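Local coordinates for protein alternansucrase (Leuconostoc mesenteroides, PDB 6HVG) that belongs to glycoside hydrolase family 70, joining a catalytic core of the TIM-barrel clan to repeats of the choline-binding type, at residues K396-S401 with Q1284-D1289; S401-V406 with F1271-T1276; T414-T419 with L440-P445. All blocks are in the same frame, centred on the assembly; numbering follows the deposited sequence.

Contact 1: residues K396-S401 with Q1284-D1289; sequences KSYDKS and QLQNKD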
# COMPACT_ATOMS: atom_id res chain seq x y z
N LYS A 396 -26.37 2.29 39.44
CA LYS A 396 -27.69 2.79 39.81
C LYS A 396 -28.78 1.99 39.12
O LYS A 396 -29.84 1.78 39.67
CB LYS A 396 -27.83 4.27 39.41
CG LYS A 396 -29.17 4.93 39.73
CD LYS A 396 -29.37 5.13 41.22
CE LYS A 396 -30.72 5.75 41.53
NZ LYS A 396 -30.98 5.79 42.99
N SER A 397 -28.47 1.57 37.90
CA SER A 397 -29.43 0.94 37.03
C SER A 397 -28.64 0.03 36.08
O SER A 397 -27.47 0.31 35.78
CB SER A 397 -30.15 2.02 36.24
OG SER A 397 -31.28 1.52 35.56
N TYR A 398 -29.29 -1.04 35.62
CA TYR A 398 -28.66 -1.97 34.66
C TYR A 398 -29.23 -1.78 33.25
O TYR A 398 -29.90 -2.66 32.71
CB TYR A 398 -28.84 -3.42 35.13
CG TYR A 398 -28.62 -3.63 36.61
CD1 TYR A 398 -27.59 -2.98 37.29
CD2 TYR A 398 -29.41 -4.52 37.34
CE1 TYR A 398 -27.38 -3.18 38.65
CE2 TYR A 398 -29.19 -4.74 38.70
CZ TYR A 398 -28.18 -4.06 39.35
OH TYR A 398 -27.96 -4.23 40.70
N ASP A 399 -28.95 -0.62 32.65
CA ASP A 399 -29.53 -0.26 31.35
C ASP A 399 -28.81 0.94 30.73
O ASP A 399 -27.85 1.46 31.30
CB ASP A 399 -31.04 0.02 31.48
CG ASP A 399 -31.37 1.07 32.54
OD1 ASP A 399 -30.50 1.92 32.83
OD2 ASP A 399 -32.49 1.01 33.09
N LYS A 400 -29.27 1.37 29.56
CA LYS A 400 -28.60 2.43 28.81
C LYS A 400 -28.57 3.78 29.53
O LYS A 400 -27.72 4.62 29.21
CB LYS A 400 -29.25 2.58 27.43
CG LYS A 400 -29.10 1.34 26.56
CD LYS A 400 -29.50 1.55 25.11
CE LYS A 400 -29.29 0.25 24.32
NZ LYS A 400 -29.29 0.43 22.84
N SER A 401 -29.46 3.99 30.50
CA SER A 401 -29.44 5.23 31.30
C SER A 401 -28.14 5.39 32.05
O SER A 401 -27.47 6.42 31.96
CB SER A 401 -30.57 5.26 32.32
OG SER A 401 -31.82 5.38 31.68
N GLN A 1284 -19.87 -7.06 40.85
CA GLN A 1284 -19.61 -5.89 41.70
C GLN A 1284 -20.61 -4.79 41.38
O GLN A 1284 -21.05 -4.04 42.28
CB GLN A 1284 -18.22 -5.26 41.44
CG GLN A 1284 -17.02 -6.15 41.57
CD GLN A 1284 -16.81 -7.02 40.38
OE1 GLN A 1284 -17.77 -7.51 39.76
NE2 GLN A 1284 -15.54 -7.26 40.06
N LEU A 1285 -20.90 -4.64 40.09
CA LEU A 1285 -21.72 -3.55 39.61
C LEU A 1285 -23.18 -3.73 39.96
O LEU A 1285 -23.90 -2.73 40.01
CB LEU A 1285 -21.56 -3.36 38.11
CG LEU A 1285 -20.28 -2.63 37.64
CD1 LEU A 1285 -20.05 -1.32 38.37
CD2 LEU A 1285 -19.09 -3.51 37.86
N GLN A 1286 -23.61 -4.96 40.26
CA GLN A 1286 -24.99 -5.23 40.69
C GLN A 1286 -25.14 -5.41 42.19
O GLN A 1286 -26.16 -5.90 42.67
CB GLN A 1286 -25.51 -6.47 40.01
CG GLN A 1286 -25.50 -6.42 38.50
CD GLN A 1286 -26.04 -7.71 37.93
OE1 GLN A 1286 -25.61 -8.80 38.31
NE2 GLN A 1286 -27.01 -7.60 37.04
N ASN A 1287 -24.12 -4.99 42.93
CA ASN A 1287 -24.05 -5.16 44.39
C ASN A 1287 -24.21 -6.60 44.79
O ASN A 1287 -25.00 -6.90 45.67
CB ASN A 1287 -25.08 -4.28 45.12
CG ASN A 1287 -24.79 -4.14 46.62
OD1 ASN A 1287 -23.67 -4.28 47.07
ND2 ASN A 1287 -25.83 -3.92 47.39
N LYS A 1288 -23.49 -7.49 44.12
CA LYS A 1288 -23.46 -8.87 44.50
C LYS A 1288 -22.03 -9.14 44.78
O LYS A 1288 -21.18 -8.34 44.43
CB LYS A 1288 -24.00 -9.76 43.39
CG LYS A 1288 -25.47 -9.57 43.14
CD LYS A 1288 -25.99 -10.68 42.23
CE LYS A 1288 -27.43 -10.44 41.77
NZ LYS A 1288 -28.36 -10.35 42.93
N ASP A 1289 -21.76 -10.27 45.41
CA ASP A 1289 -20.40 -10.62 45.81
C ASP A 1289 -19.66 -11.36 44.73
O ASP A 1289 -20.12 -12.40 44.26
CB ASP A 1289 -20.44 -11.49 47.06
CG ASP A 1289 -19.04 -11.88 47.54
OD1 ASP A 1289 -18.09 -11.10 47.39
OD2 ASP A 1289 -18.91 -12.97 48.10
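Y398 and Q1286 form a CH-pi contact between two loops, one following helix 390-393 and the other preceding strand 1291-1292. More than 880 residues separate the two, so this is a place where an early and a late part of the chain meet, as expected for the U-shaped course of family 70 enzymes. Their backbones stay apart, with 7.8 Å between the CA atoms of Y398 and Q1286, and the side chains bridge that gap. Q1286 CG lies 3.9 Å from the centroid of the Y398 ring and only 22° off its normal, which places it over the face and displaced toward the rim. The extended chain beyond CG carries the amide on over the same face, with NE2 above the CD2-CE2 side, 3.9 Å from Y398 CD2. The amide is tilted 55° to the ring, its NE2 end nearest, so the two groups do not stack flat. L1285 adds its carbonyl, with O 3.8 Å from Y398 CE1, and its backbone is tied to A395. Beside the tyrosine, D399 accepts a bond within its own loop: S397 OG donates to D399 OD2 over 2.8 Å, reaching the oxygen from above the carboxylate plane.

Contact 2: residues S401-V406 with F1271-T1276; sequences SSFENV and FNIAKT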
# COMPACT_ATOMS: atom_id res chain seq x y z
N SER A 401 -29.46 3.99 30.50
CA SER A 401 -29.44 5.23 31.30
C SER A 401 -28.14 5.39 32.05
O SER A 401 -27.47 6.42 31.96
CB SER A 401 -30.57 5.26 32.32
OG SER A 401 -31.82 5.38 31.68
N SER A 402 -27.78 4.35 32.79
CA SER A 402 -26.63 4.38 33.71
C SER A 402 -25.31 3.93 33.12
O SER A 402 -24.29 3.96 33.81
CB SER A 402 -26.95 3.55 34.96
OG SER A 402 -27.96 4.17 35.71
N PHE A 403 -25.31 3.50 31.85
CA PHE A 403 -24.09 3.00 31.19
C PHE A 403 -23.90 3.60 29.80
O PHE A 403 -24.76 3.45 28.95
CB PHE A 403 -24.18 1.48 31.01
CG PHE A 403 -23.80 0.69 32.23
CD1 PHE A 403 -22.49 0.57 32.60
CD2 PHE A 403 -24.78 0.02 32.97
CE1 PHE A 403 -22.15 -0.17 33.70
CE2 PHE A 403 -24.45 -0.73 34.07
CZ PHE A 403 -23.13 -0.83 34.43
N GLU A 404 -22.75 4.23 29.56
CA GLU A 404 -22.38 4.64 28.21
C GLU A 404 -22.06 3.38 27.43
O GLU A 404 -21.35 2.51 27.93
CB GLU A 404 -21.17 5.59 28.21
CG GLU A 404 -21.49 7.00 28.73
CD GLU A 404 -20.27 7.89 28.86
OE1 GLU A 404 -19.13 7.45 28.59
OE2 GLU A 404 -20.44 9.08 29.21
N ASN A 405 -22.55 3.28 26.20
CA ASN A 405 -22.48 2.02 25.47
C ASN A 405 -22.61 2.17 23.96
O ASN A 405 -22.93 3.22 23.45
CB ASN A 405 -23.59 1.10 25.96
CG ASN A 405 -24.96 1.56 25.52
OD1 ASN A 405 -25.64 0.91 24.71
ND2 ASN A 405 -25.40 2.67 26.07
N VAL A 406 -22.36 1.07 23.26
CA VAL A 406 -22.61 0.94 21.83
C VAL A 406 -23.42 -0.35 21.67
O VAL A 406 -22.97 -1.43 22.07
CB VAL A 406 -21.30 0.83 21.05
CG1 VAL A 406 -21.56 0.87 19.54
CG2 VAL A 406 -20.34 1.95 21.46
N PHE A 1271 -20.30 -8.28 28.07
CA PHE A 1271 -21.28 -7.59 28.91
C PHE A 1271 -22.31 -6.89 28.04
O PHE A 1271 -21.98 -6.36 26.98
CB PHE A 1271 -20.59 -6.59 29.87
CG PHE A 1271 -19.53 -7.23 30.73
CD1 PHE A 1271 -19.87 -8.24 31.61
CD2 PHE A 1271 -18.20 -6.87 30.61
CE1 PHE A 1271 -18.91 -8.86 32.37
CE2 PHE A 1271 -17.23 -7.48 31.38
CZ PHE A 1271 -17.58 -8.47 32.26
N ASN A 1272 -23.56 -6.91 28.48
CA ASN A 1272 -24.64 -6.23 27.77
C ASN A 1272 -25.75 -5.74 28.69
O ASN A 1272 -26.04 -6.37 29.71
CB ASN A 1272 -25.22 -7.14 26.68
CG ASN A 1272 -25.90 -6.35 25.56
OD1 ASN A 1272 -27.06 -6.01 25.66
ND2 ASN A 1272 -25.15 -6.03 24.52
N ILE A 1273 -26.38 -4.63 28.31
CA ILE A 1273 -27.43 -3.99 29.13
C ILE A 1273 -28.65 -3.50 28.33
O ILE A 1273 -29.44 -2.71 28.82
CB ILE A 1273 -26.85 -2.77 29.86
CG1 ILE A 1273 -26.05 -1.92 28.88
CG2 ILE A 1273 -26.00 -3.20 31.05
CD1 ILE A 1273 -26.13 -0.45 29.15
N ALA A 1274 -28.82 -3.99 27.10
CA ALA A 1274 -29.82 -3.44 26.19
C ALA A 1274 -31.24 -3.80 26.61
O ALA A 1274 -32.12 -2.93 26.66
CB ALA A 1274 -29.56 -3.90 24.76
N LYS A 1275 -31.45 -5.07 26.91
CA LYS A 1275 -32.75 -5.56 27.34
C LYS A 1275 -32.64 -6.14 28.74
O LYS A 1275 -31.79 -6.99 29.00
CB LYS A 1275 -33.26 -6.63 26.37
CG LYS A 1275 -33.48 -6.11 24.96
CD LYS A 1275 -34.02 -7.22 24.06
CE LYS A 1275 -33.70 -6.94 22.60
NZ LYS A 1275 -33.79 -8.19 21.78
N THR A 1276 -33.53 -5.68 29.63
CA THR A 1276 -33.53 -6.07 31.05
C THR A 1276 -33.61 -7.59 31.32
O THR A 1276 -33.19 -8.05 32.39
CB THR A 1276 -34.65 -5.33 31.86
OG1 THR A 1276 -35.86 -5.25 31.09
CG2 THR A 1276 -34.20 -3.91 32.23
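I1273 turns its side chain onto F403 and N405 in a buried, apolar contact, and its methyls do the touching. CD1 lies 3.3 Å from F403 CB and 4.0 Å from F403 CG, so it meets the root of the aromatic side chain. CG2 comes to 3.9 Å from F403 CD2, reaching the ring obliquely. With chi1 at 47°, CG1 sits between the backbone N and the carbonyl carbon of I1273; CD1 at its end goes to F403 CB while CG2 meets the ring, both methyls coming to the CD2 side. N405 completes the first shell through its carbon, CG being 4.3 Å from I1273 CD1.

Polar bonds of the next shell hold the N405 amide and the turn beside I1273. N405 ND2 donates to F403 O over 3.1 Å, with a bent N-H...O angle of 136°, while N405 OD1 accepts from the backbone of G408. The amide is thus held at both ends, and G408 is also bonded to the backbone of I1273. On the other segment, A1274 N donates to N1272 OD1 over 3.0 Å at 163°. L1281 also packs on F403; farther out, a salt bridge joins E404 to R502 of helix 499-511. The N1272 bond closes an Asx turn, and the whole is an apolar junction between early and late loops, consistent with the family 70 fold, whose chain doubles back on itself.

Contact 3: residues T414-T419 with L440-P445; sequences TWYRPT and LMTWWP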
# COMPACT_ATOMS: atom_id res chain seq x y z
N THR A 414 -15.89 3.35 28.68
CA THR A 414 -17.25 3.53 29.22
C THR A 414 -17.22 4.20 30.57
O THR A 414 -16.39 3.85 31.43
CB THR A 414 -17.98 2.18 29.40
OG1 THR A 414 -18.46 1.72 28.14
CG2 THR A 414 -19.19 2.32 30.32
N TRP A 415 -18.12 5.15 30.75
CA TRP A 415 -18.44 5.71 32.05
C TRP A 415 -19.84 5.24 32.43
O TRP A 415 -20.68 5.02 31.54
CB TRP A 415 -18.38 7.24 31.99
CG TRP A 415 -16.99 7.81 31.92
CD1 TRP A 415 -15.92 7.30 31.23
CD2 TRP A 415 -16.51 8.99 32.57
NE1 TRP A 415 -14.82 8.07 31.43
CE2 TRP A 415 -15.16 9.12 32.24
CE3 TRP A 415 -17.10 9.95 33.39
CZ2 TRP A 415 -14.37 10.19 32.72
CZ3 TRP A 415 -16.32 11.01 33.87
CH2 TRP A 415 -14.98 11.12 33.52
N TYR A 416 -20.07 5.06 33.73
CA TYR A 416 -21.36 4.61 34.25
C TYR A 416 -21.81 5.49 35.42
O TYR A 416 -21.05 6.32 35.90
CB TYR A 416 -21.30 3.13 34.66
CG TYR A 416 -20.63 2.84 35.98
CD1 TYR A 416 -19.27 3.03 36.14
CD2 TYR A 416 -21.36 2.39 37.08
CE1 TYR A 416 -18.66 2.78 37.36
CE2 TYR A 416 -20.75 2.12 38.29
CZ TYR A 416 -19.40 2.32 38.43
OH TYR A 416 -18.79 2.05 39.63
N ARG A 417 -23.06 5.30 35.85
CA ARG A 417 -23.61 6.04 36.98
C ARG A 417 -23.59 5.16 38.22
O ARG A 417 -24.40 4.25 38.32
CB ARG A 417 -25.05 6.48 36.67
CG ARG A 417 -25.68 7.33 37.77
CD ARG A 417 -27.19 7.47 37.62
NE ARG A 417 -27.76 8.32 38.68
CZ ARG A 417 -29.05 8.57 38.85
NH1 ARG A 417 -29.96 8.03 38.04
NH2 ARG A 417 -29.45 9.38 39.82
N PRO A 418 -22.67 5.42 39.16
CA PRO A 418 -22.71 4.65 40.40
C PRO A 418 -23.87 5.07 41.27
O PRO A 418 -24.32 6.19 41.16
CB PRO A 418 -21.39 5.00 41.10
CG PRO A 418 -21.04 6.34 40.56
CD PRO A 418 -21.51 6.33 39.13
N THR A 419 -24.35 4.18 42.13
CA THR A 419 -25.45 4.50 43.02
C THR A 419 -25.17 5.79 43.82
O THR A 419 -25.98 6.72 43.83
CB THR A 419 -25.75 3.31 43.97
OG1 THR A 419 -26.08 2.16 43.19
CG2 THR A 419 -26.91 3.63 44.91
N LEU A 440 -13.51 2.03 34.80
CA LEU A 440 -12.19 1.62 35.27
C LEU A 440 -11.78 2.18 36.64
O LEU A 440 -10.71 1.82 37.17
CB LEU A 440 -11.12 1.95 34.23
CG LEU A 440 -11.20 1.23 32.87
CD1 LEU A 440 -10.16 1.78 31.90
CD2 LEU A 440 -11.00 -0.27 33.03
N MET A 441 -12.61 3.03 37.23
CA MET A 441 -12.44 3.47 38.62
C MET A 441 -12.82 2.37 39.61
O MET A 441 -12.33 2.37 40.74
CB MET A 441 -13.28 4.74 38.88
CG MET A 441 -13.03 5.45 40.22
SD MET A 441 -14.04 6.94 40.46
CE MET A 441 -15.66 6.24 40.74
N THR A 442 -13.67 1.44 39.17
CA THR A 442 -14.32 0.44 40.00
C THR A 442 -14.16 -1.00 39.51
O THR A 442 -14.23 -1.93 40.30
CB THR A 442 -15.82 0.76 40.08
OG1 THR A 442 -15.97 2.01 40.78
CG2 THR A 442 -16.61 -0.34 40.80
N TRP A 443 -13.96 -1.21 38.21
CA TRP A 443 -13.87 -2.57 37.66
C TRP A 443 -12.74 -2.68 36.65
O TRP A 443 -12.35 -1.70 36.05
CB TRP A 443 -15.20 -2.95 37.01
CG TRP A 443 -15.18 -4.24 36.27
CD1 TRP A 443 -15.55 -5.47 36.73
CD2 TRP A 443 -14.74 -4.43 34.92
NE1 TRP A 443 -15.37 -6.42 35.76
CE2 TRP A 443 -14.87 -5.81 34.64
CE3 TRP A 443 -14.23 -3.58 33.94
CZ2 TRP A 443 -14.51 -6.35 33.40
CZ3 TRP A 443 -13.87 -4.12 32.71
CH2 TRP A 443 -14.02 -5.49 32.45
N TRP A 444 -12.19 -3.89 36.51
CA TRP A 444 -11.14 -4.16 35.56
C TRP A 444 -11.37 -5.56 34.95
O TRP A 444 -11.96 -6.43 35.59
CB TRP A 444 -9.78 -4.08 36.29
CG TRP A 444 -9.62 -2.76 36.97
CD1 TRP A 444 -9.05 -1.65 36.45
CD2 TRP A 444 -10.12 -2.39 38.27
NE1 TRP A 444 -9.15 -0.61 37.35
CE2 TRP A 444 -9.80 -1.04 38.47
CE3 TRP A 444 -10.80 -3.06 39.27
CZ2 TRP A 444 -10.14 -0.35 39.64
CZ3 TRP A 444 -11.13 -2.38 40.44
CH2 TRP A 444 -10.80 -1.05 40.61
N PRO A 445 -10.89 -5.80 33.72
CA PRO A 445 -11.01 -7.10 33.10
C PRO A 445 -10.15 -8.18 33.74
O PRO A 445 -10.53 -9.36 33.72
CB PRO A 445 -10.57 -6.85 31.67
CG PRO A 445 -9.69 -5.66 31.73
CD PRO A 445 -10.22 -4.83 32.84
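Y416 and T442 meet through their hydroxyl groups, joining strand 415-416 to the loop that leads into helix 447-462. In that loop L440 comes first, with its side chain resting on F508 and V509. M441 follows; its CG is anti to the backbone N (chi1 -171°), and the extended chain runs to Q485, I488 and Y453. T442 carries the contact itself. Its OG1 donates to Y416 OH over 3.0 Å, arriving at the edge of the tyrosine ring and near the ring plane, and the two side chains cross at about a right angle. T442 CB and CG2 lie 3.3 Å and 3.4 Å from the same oxygen. Y416 OH is also bonded to N393 O; since a carbonyl can only accept, the phenol links the threonine to the end of helix 390-393. W443 then directs its indole away from the tyrosine: NE1 bonds to S1307 OG, the ring stands about perpendicular to that of F1271, and P445 N lies over one face. W444 has T442 C over one face, 3.4 Å above the indole plane. P445 ends the segment just before helix 447-462. Strand 415-416 pairs antiparallel with strand 437-438, which ends shortly before L440. The second segment therefore leaves this two-stranded sheet and passes among three helices, with L440 against 499-511, M441 against 474-495 and 447-462, and W444 also against those last two.

All three contacts occupy one region, their centres about 39 to 46 Å from the centre of the chain. Contacts 1 and 2, sharing S401, join the loop between helix 390-393 and strand 415-416 to the loop before strand 1291-1292; contact 3 is local in sequence. Contact 2 is buried and mainly apolar. Contacts 1 and 3 are partly buried, with Y416 of contact 3 buried: contact 1 relies on a ring face, whereas contact 3 uses a hydroxyl-hydroxyl hydrogen bond beside helices. Backbone pairing stitches them together: K396 N lies 3.0 Å from R417 O, and S402 O 2.7 Å from R417 N, both probable hydrogen bonds. L1285 of contact 1 also packs on Y416 of contact 3.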